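Beta-glucoside phosphorylase BglX (Unidentified, PDB 5VQE) probably catalyses the phosphorolysis of beta-glucosides, as a family 3 glycoside phosphorylase that binds 2-deoxy-2-fluoroglucose in its active-site pocket. Local coordinates at residues W143-P155 / R163-A176. Sequence-based numbering, arbitrary orientation.
Sequences WTYEPIIDIDMNP and RTYGSDPERIIRMA. With G2F (2-deoxy-2-fluoro-alpha-D-glucopyranose), chain B.
Asp-152 N donates to Gly-166 O at 3.0 Å, the one direct hydrogen bond between 143-155 and 163-176. It is nearly straight (169°), but the donor sits above the carbonyl plane. Waters make further links. One donates to both Ile-148 O and Asp-150 O and accepts from Tyr-165 N. Another donates to Ile-148 O and Arg-163 O.

Apolar contacts line the first half of helix 169-184. Ile-149 CG2 presses on Ala-176 CB at 3.5 Å, tighter than usual. Ile-151 CG1 meets Ile-172 CD1 at 3.7 Å, the two side chains crossing at about a right angle.

This is the TIM-barrel-like domain of family 3. The loop after strand 143-144 runs past the sugar pocket, and the chain returns through helix 169-184. Arg-163 NH2 donates to O3 of the bound fluoroglucose at 3.2 Å, with O3 at the guanidinium edge. Ile-148 CD1 lies over one guanidinium face. Glu-94 forms a salt bridge with Arg-163 NE.

Thr-164 OG1 lies between its own N and carbonyl carbon (chi1 76°), where it accepts from Gly-166 N at 3.0 Å in an ST turn. The same oxygen touches Asp-152 CB at 3.3 Å. A valine here would probably leave Gly-166 N without its acceptor and free the turn that presents Gly-166 O to Asp-152.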
loop_
_atom_site.group_PDB
_atom_site.type_symbol
_atom_site.label_atom_id
_atom_site.label_comp_id
_atom_site.label_asym_id
_atom_site.label_seq_id
_atom_site.Cartn_x
_atom_site.Cartn_y
_atom_site.Cartn_z
ATOM N N TRP A 143 -8.136 -11.990 0.135
ATOM C CA TRP A 143 -7.230 -11.482 -0.893
ATOM C C TRP A 143 -6.692 -10.140 -0.414
ATOM O O TRP A 143 -7.461 -9.188 -0.280
ATOM C CB TRP A 143 -7.977 -11.330 -2.215
ATOM C CG TRP A 143 -7.149 -11.058 -3.432
ATOM C CD1 TRP A 143 -5.785 -11.094 -3.546
ATOM C CD2 TRP A 143 -7.650 -10.722 -4.728
ATOM N NE1 TRP A 143 -5.412 -10.795 -4.841
ATOM C CE2 TRP A 143 -6.544 -10.564 -5.582
ATOM C CE3 TRP A 143 -8.935 -10.539 -5.249
ATOM C CZ2 TRP A 143 -6.687 -10.223 -6.930
ATOM C CZ3 TRP A 143 -9.070 -10.194 -6.580
ATOM C CH2 TRP A 143 -7.956 -10.056 -7.405
ATOM N N THR A 144 -5.396 -10.050 -0.142
ATOM C CA THR A 144 -4.783 -8.770 0.188
ATOM C C THR A 144 -4.032 -8.268 -1.034
ATOM O O THR A 144 -3.291 -9.027 -1.670
ATOM C CB THR A 144 -3.851 -8.852 1.398
ATOM O OG1 THR A 144 -3.395 -7.534 1.716
ATOM C CG2 THR A 144 -2.644 -9.738 1.147
ATOM N N TYR A 145 -4.275 -7.008 -1.387
ATOM C CA TYR A 145 -3.616 -6.379 -2.524
ATOM C C TYR A 145 -2.211 -5.941 -2.122
ATOM O O TYR A 145 -1.866 -4.763 -2.232
ATOM C CB TYR A 145 -4.427 -5.176 -3.014
ATOM C CG TYR A 145 -5.687 -5.471 -3.796
ATOM C CD1 TYR A 145 -5.813 -6.614 -4.577
ATOM C CD2 TYR A 145 -6.742 -4.564 -3.788
ATOM C CE1 TYR A 145 -6.959 -6.849 -5.316
ATOM C CE2 TYR A 145 -7.885 -4.790 -4.526
ATOM C CZ TYR A 145 -7.991 -5.925 -5.289
ATOM O OH TYR A 145 -9.147 -6.128 -6.018
ATOM N N GLU A 146 -1.421 -6.873 -1.606
ATOM C CA GLU A 146 -0.078 -6.608 -1.110
ATOM C C GLU A 146 0.720 -7.897 -1.236
ATOM O O GLU A 146 0.138 -8.985 -1.277
ATOM C CB GLU A 146 -0.102 -6.153 0.354
ATOM C CG GLU A 146 -1.234 -5.213 0.760
ATOM C CD GLU A 146 -1.049 -3.774 0.322
ATOM O OE1 GLU A 146 0.097 -3.360 0.029
ATOM O OE2 GLU A 146 -2.070 -3.044 0.284
ATOM N N PRO A 147 2.058 -7.819 -1.245
ATOM C CA PRO A 147 2.953 -6.702 -0.940
ATOM C C PRO A 147 3.375 -5.834 -2.114
ATOM O O PRO A 147 3.410 -6.241 -3.273
ATOM C CB PRO A 147 4.181 -7.409 -0.376
ATOM C CG PRO A 147 4.264 -8.641 -1.214
ATOM C CD PRO A 147 2.820 -9.068 -1.439
ATOM N N ILE A 148 3.710 -4.606 -1.757
ATOM C CA ILE A 148 4.283 -3.642 -2.684
ATOM C C ILE A 148 5.758 -3.963 -2.862
ATOM O O ILE A 148 6.528 -3.948 -1.894
ATOM C CB ILE A 148 4.085 -2.212 -2.166
ATOM C CG1 ILE A 148 2.594 -1.861 -2.223
ATOM C CG2 ILE A 148 4.906 -1.201 -2.977
ATOM C CD1 ILE A 148 2.229 -0.611 -1.486
ATOM N N ILE A 149 6.151 -4.254 -4.099
ATOM C CA ILE A 149 7.543 -4.550 -4.409
ATOM C C ILE A 149 8.075 -3.501 -5.374
ATOM O O ILE A 149 9.009 -3.758 -6.138
ATOM C CB ILE A 149 7.708 -5.978 -4.964
ATOM C CG1 ILE A 149 6.814 -6.205 -6.188
ATOM C CG2 ILE A 149 7.418 -6.987 -3.865
ATOM C CD1 ILE A 149 7.101 -7.523 -6.902
ATOM N N ASP A 150 7.495 -2.303 -5.331
ATOM C CA ASP A 150 8.126 -1.150 -5.953
ATOM C C ASP A 150 9.440 -0.836 -5.253
ATOM O O ASP A 150 9.628 -1.136 -4.072
ATOM C CB ASP A 150 7.223 0.078 -5.879
ATOM C CG ASP A 150 5.893 -0.128 -6.569
ATOM O OD1 ASP A 150 5.864 -0.832 -7.597
ATOM O OD2 ASP A 150 4.887 0.439 -6.084
ATOM N N ILE A 151 10.349 -0.213 -5.997
ATOM C CA ILE A 151 11.646 0.217 -5.483
ATOM C C ILE A 151 11.574 1.721 -5.288
ATOM O O ILE A 151 11.212 2.449 -6.215
ATOM C CB ILE A 151 12.784 -0.153 -6.454
ATOM C CG1 ILE A 151 12.809 -1.655 -6.737
ATOM C CG2 ILE A 151 14.126 0.306 -5.902
ATOM C CD1 ILE A 151 13.716 -2.041 -7.900
ATOM N N ASP A 152 11.922 2.196 -4.090
ATOM C CA ASP A 152 11.869 3.631 -3.792
ATOM C C ASP A 152 13.137 4.324 -4.300
ATOM O O ASP A 152 13.899 4.935 -3.550
ATOM C CB ASP A 152 11.678 3.850 -2.293
ATOM C CG ASP A 152 11.188 5.251 -1.955
ATOM O OD1 ASP A 152 10.562 5.898 -2.820
ATOM O OD2 ASP A 152 11.409 5.701 -0.803
ATOM N N MET A 153 13.348 4.225 -5.617
ATOM C CA MET A 153 14.495 4.877 -6.239
ATOM C C MET A 153 14.388 6.392 -6.141
ATOM O O MET A 153 15.318 7.062 -5.679
ATOM C CB MET A 153 14.616 4.476 -7.709
ATOM C CG MET A 153 15.090 3.089 -7.985
ATOM S SD MET A 153 15.510 2.902 -9.736
ATOM C CE MET A 153 15.921 1.155 -9.776
ATOM N N ASN A 154 13.257 6.949 -6.565
ATOM C CA ASN A 154 13.130 8.384 -6.761
ATOM C C ASN A 154 12.523 9.020 -5.521
ATOM O O ASN A 154 11.321 8.838 -5.273
ATOM C CB ASN A 154 12.263 8.673 -7.987
ATOM C CG ASN A 154 12.341 10.122 -8.426
ATOM O OD1 ASN A 154 12.375 11.036 -7.600
ATOM N ND2 ASN A 154 12.374 10.336 -9.732
ATOM N N PRO A 155 13.280 9.794 -4.731
ATOM C CA PRO A 155 12.738 10.313 -3.461
ATOM C C PRO A 155 11.640 11.366 -3.611
ATOM O O PRO A 155 11.021 11.721 -2.600
ATOM C CB PRO A 155 13.973 10.918 -2.768
ATOM C CG PRO A 155 15.158 10.482 -3.582
ATOM C CD PRO A 155 14.665 10.239 -4.958
ATOM N N ARG A 163 5.402 3.305 1.570
ATOM C CA ARG A 163 4.665 2.110 1.175
ATOM C C ARG A 163 5.585 1.002 0.683
ATOM O O ARG A 163 5.128 -0.138 0.527
ATOM C CB ARG A 163 3.640 2.447 0.089
ATOM C CG ARG A 163 2.537 3.407 0.538
ATOM C CD ARG A 163 1.654 3.794 -0.636
ATOM N NE ARG A 163 0.707 2.747 -1.004
ATOM C CZ ARG A 163 0.149 2.631 -2.205
ATOM N NH1 ARG A 163 0.453 3.492 -3.173
ATOM N NH2 ARG A 163 -0.701 1.645 -2.447
ATOM N N THR A 164 6.853 1.309 0.433
ATOM C CA THR A 164 7.832 0.343 -0.034
ATOM C C THR A 164 8.706 -0.129 1.121
ATOM O O THR A 164 8.725 0.450 2.210
ATOM C CB THR A 164 8.733 0.938 -1.126
ATOM O OG1 THR A 164 9.701 1.810 -0.528
ATOM C CG2 THR A 164 7.936 1.705 -2.168
ATOM N N TYR A 165 9.454 -1.198 0.855
ATOM C CA TYR A 165 10.517 -1.658 1.731
ATOM C C TYR A 165 11.841 -0.963 1.433
ATOM O O TYR A 165 12.910 -1.493 1.760
ATOM C CB TYR A 165 10.673 -3.181 1.623
ATOM C CG TYR A 165 9.448 -3.935 2.077
ATOM C CD1 TYR A 165 9.014 -3.864 3.394
ATOM C CD2 TYR A 165 8.716 -4.710 1.188
ATOM C CE1 TYR A 165 7.886 -4.540 3.813
ATOM C CE2 TYR A 165 7.584 -5.394 1.605
ATOM C CZ TYR A 165 7.176 -5.300 2.914
ATOM O OH TYR A 165 6.050 -5.969 3.324
ATOM N N GLY A 166 11.789 0.218 0.828
ATOM C CA GLY A 166 12.978 1.010 0.605
ATOM C C GLY A 166 13.516 0.886 -0.802
ATOM O O GLY A 166 12.769 0.596 -1.739
ATOM N N SER A 167 14.821 1.094 -0.960
ATOM C CA SER A 167 15.422 1.224 -2.280
ATOM C C SER A 167 16.397 0.105 -2.615
ATOM O O SER A 167 17.037 0.163 -3.668
ATOM C CB SER A 167 16.126 2.578 -2.392
ATOM O OG SER A 167 17.137 2.707 -1.406
ATOM N N ASP A 168 16.532 -0.914 -1.761
ATOM C CA ASP A 168 17.457 -2.008 -2.032
ATOM C C ASP A 168 16.703 -3.236 -2.524
ATOM O O ASP A 168 15.954 -3.848 -1.743
ATOM C CB ASP A 168 18.266 -2.359 -0.785
ATOM C CG ASP A 168 19.233 -3.506 -1.032
ATOM O OD1 ASP A 168 20.137 -3.353 -1.875
ATOM O OD2 ASP A 168 19.081 -4.572 -0.404
ATOM N N PRO A 169 16.888 -3.659 -3.776
ATOM C CA PRO A 169 16.133 -4.820 -4.274
ATOM C C PRO A 169 16.271 -6.072 -3.426
ATOM O O PRO A 169 15.298 -6.816 -3.272
ATOM C CB PRO A 169 16.717 -5.016 -5.678
ATOM C CG PRO A 169 17.077 -3.655 -6.098
ATOM C CD PRO A 169 17.608 -2.976 -4.865
ATOM N N GLU A 170 17.451 -6.346 -2.873
ATOM C CA GLU A 170 17.605 -7.576 -2.106
ATOM C C GLU A 170 16.772 -7.535 -0.829
ATOM O O GLU A 170 16.179 -8.546 -0.440
ATOM C CB GLU A 170 19.086 -7.828 -1.808
ATOM C CG GLU A 170 19.940 -7.932 -3.079
ATOM C CD GLU A 170 19.374 -8.918 -4.093
ATOM O OE1 GLU A 170 19.149 -10.087 -3.719
ATOM O OE2 GLU A 170 19.146 -8.521 -5.261
ATOM N N ARG A 171 16.673 -6.371 -0.187
ATOM C CA ARG A 171 15.840 -6.261 1.009
ATOM C C ARG A 171 14.358 -6.332 0.648
ATOM O O ARG A 171 13.565 -6.958 1.364
ATOM C CB ARG A 171 16.161 -4.966 1.764
ATOM C CG ARG A 171 15.373 -4.813 3.052
ATOM C CD ARG A 171 15.823 -3.638 3.932
ATOM N NE ARG A 171 17.230 -3.718 4.328
ATOM C CZ ARG A 171 18.212 -2.969 3.830
ATOM N NH1 ARG A 171 17.973 -2.052 2.900
ATOM N NH2 ARG A 171 19.452 -3.131 4.275
ATOM N N ILE A 172 13.964 -5.707 -0.464
ATOM C CA ILE A 172 12.582 -5.807 -0.923
ATOM C C ILE A 172 12.194 -7.268 -1.106
ATOM O O ILE A 172 11.112 -7.697 -0.680
ATOM C CB ILE A 172 12.388 -5.002 -2.221
ATOM C CG1 ILE A 172 12.597 -3.508 -1.948
ATOM C CG2 ILE A 172 10.997 -5.226 -2.799
ATOM C CD1 ILE A 172 12.936 -2.695 -3.186
ATOM N N ILE A 173 13.065 -8.051 -1.759
ATOM C CA ILE A 173 12.786 -9.469 -1.980
ATOM C C ILE A 173 12.619 -10.189 -0.646
ATOM O O ILE A 173 11.662 -10.948 -0.452
ATOM C CB ILE A 173 13.897 -10.108 -2.840
ATOM C CG1 ILE A 173 13.855 -9.540 -4.266
ATOM C CG2 ILE A 173 13.779 -11.627 -2.867
ATOM C CD1 ILE A 173 15.054 -9.907 -5.136
ATOM N N ARG A 174 13.548 -9.963 0.294
ATOM C CA ARG A 174 13.467 -10.626 1.599
ATOM C C ARG A 174 12.158 -10.294 2.300
ATOM O O ARG A 174 11.454 -11.180 2.801
ATOM C CB ARG A 174 14.627 -10.198 2.507
ATOM C CG ARG A 174 16.003 -10.610 2.084
ATOM C CD ARG A 174 16.976 -10.543 3.268
ATOM N NE ARG A 174 17.270 -9.191 3.751
ATOM C CZ ARG A 174 18.141 -8.358 3.181
ATOM N NH1 ARG A 174 18.792 -8.711 2.071
ATOM N NH2 ARG A 174 18.354 -7.160 3.712
ATOM N N MET A 175 11.836 -9.005 2.368
ATOM C CA MET A 175 10.691 -8.551 3.144
ATOM C C MET A 175 9.383 -8.988 2.500
ATOM O O MET A 175 8.457 -9.429 3.190
ATOM C CB MET A 175 10.745 -7.030 3.283
ATOM C CG MET A 175 11.951 -6.517 4.061
ATOM S SD MET A 175 11.716 -6.779 5.822
ATOM C CE MET A 175 13.343 -6.380 6.492
ATOM N N ALA A 176 9.286 -8.867 1.178
ATOM C CA ALA A 176 8.049 -9.231 0.494
ATOM C C ALA A 176 7.779 -10.729 0.589
ATOM O O ALA A 176 6.631 -11.148 0.762
ATOM C CB ALA A 176 8.112 -8.790 -0.965
HETATM C C1 G2F B . -4.751 1.057 -7.409
HETATM C C2 G2F B . -3.526 1.258 -6.459
HETATM C C3 G2F B . -3.264 -0.090 -5.724
HETATM C C4 G2F B . -4.577 -0.528 -5.005
HETATM C C5 G2F B . -5.707 -0.648 -6.083
HETATM C C6 G2F B . -7.088 -1.018 -5.409
HETATM O O3 G2F B . -2.326 0.155 -4.709
HETATM O O4 G2F B . -4.364 -1.817 -4.494
HETATM O O5 G2F B . -5.879 0.621 -6.690
HETATM O O6 G2F B . -7.333 -0.109 -4.373
HETATM F F2 G2F B . -2.430 1.584 -7.179
HETATM O O HOH W 1 -1.767 -0.466 -0.489
HETATM O O HOH W 2 8.862 -2.459 -1.737
HETATM O O HOH W 3 5.973 -2.604 0.777
HETATM O O HOH W 4 4.361 -4.754 1.409
#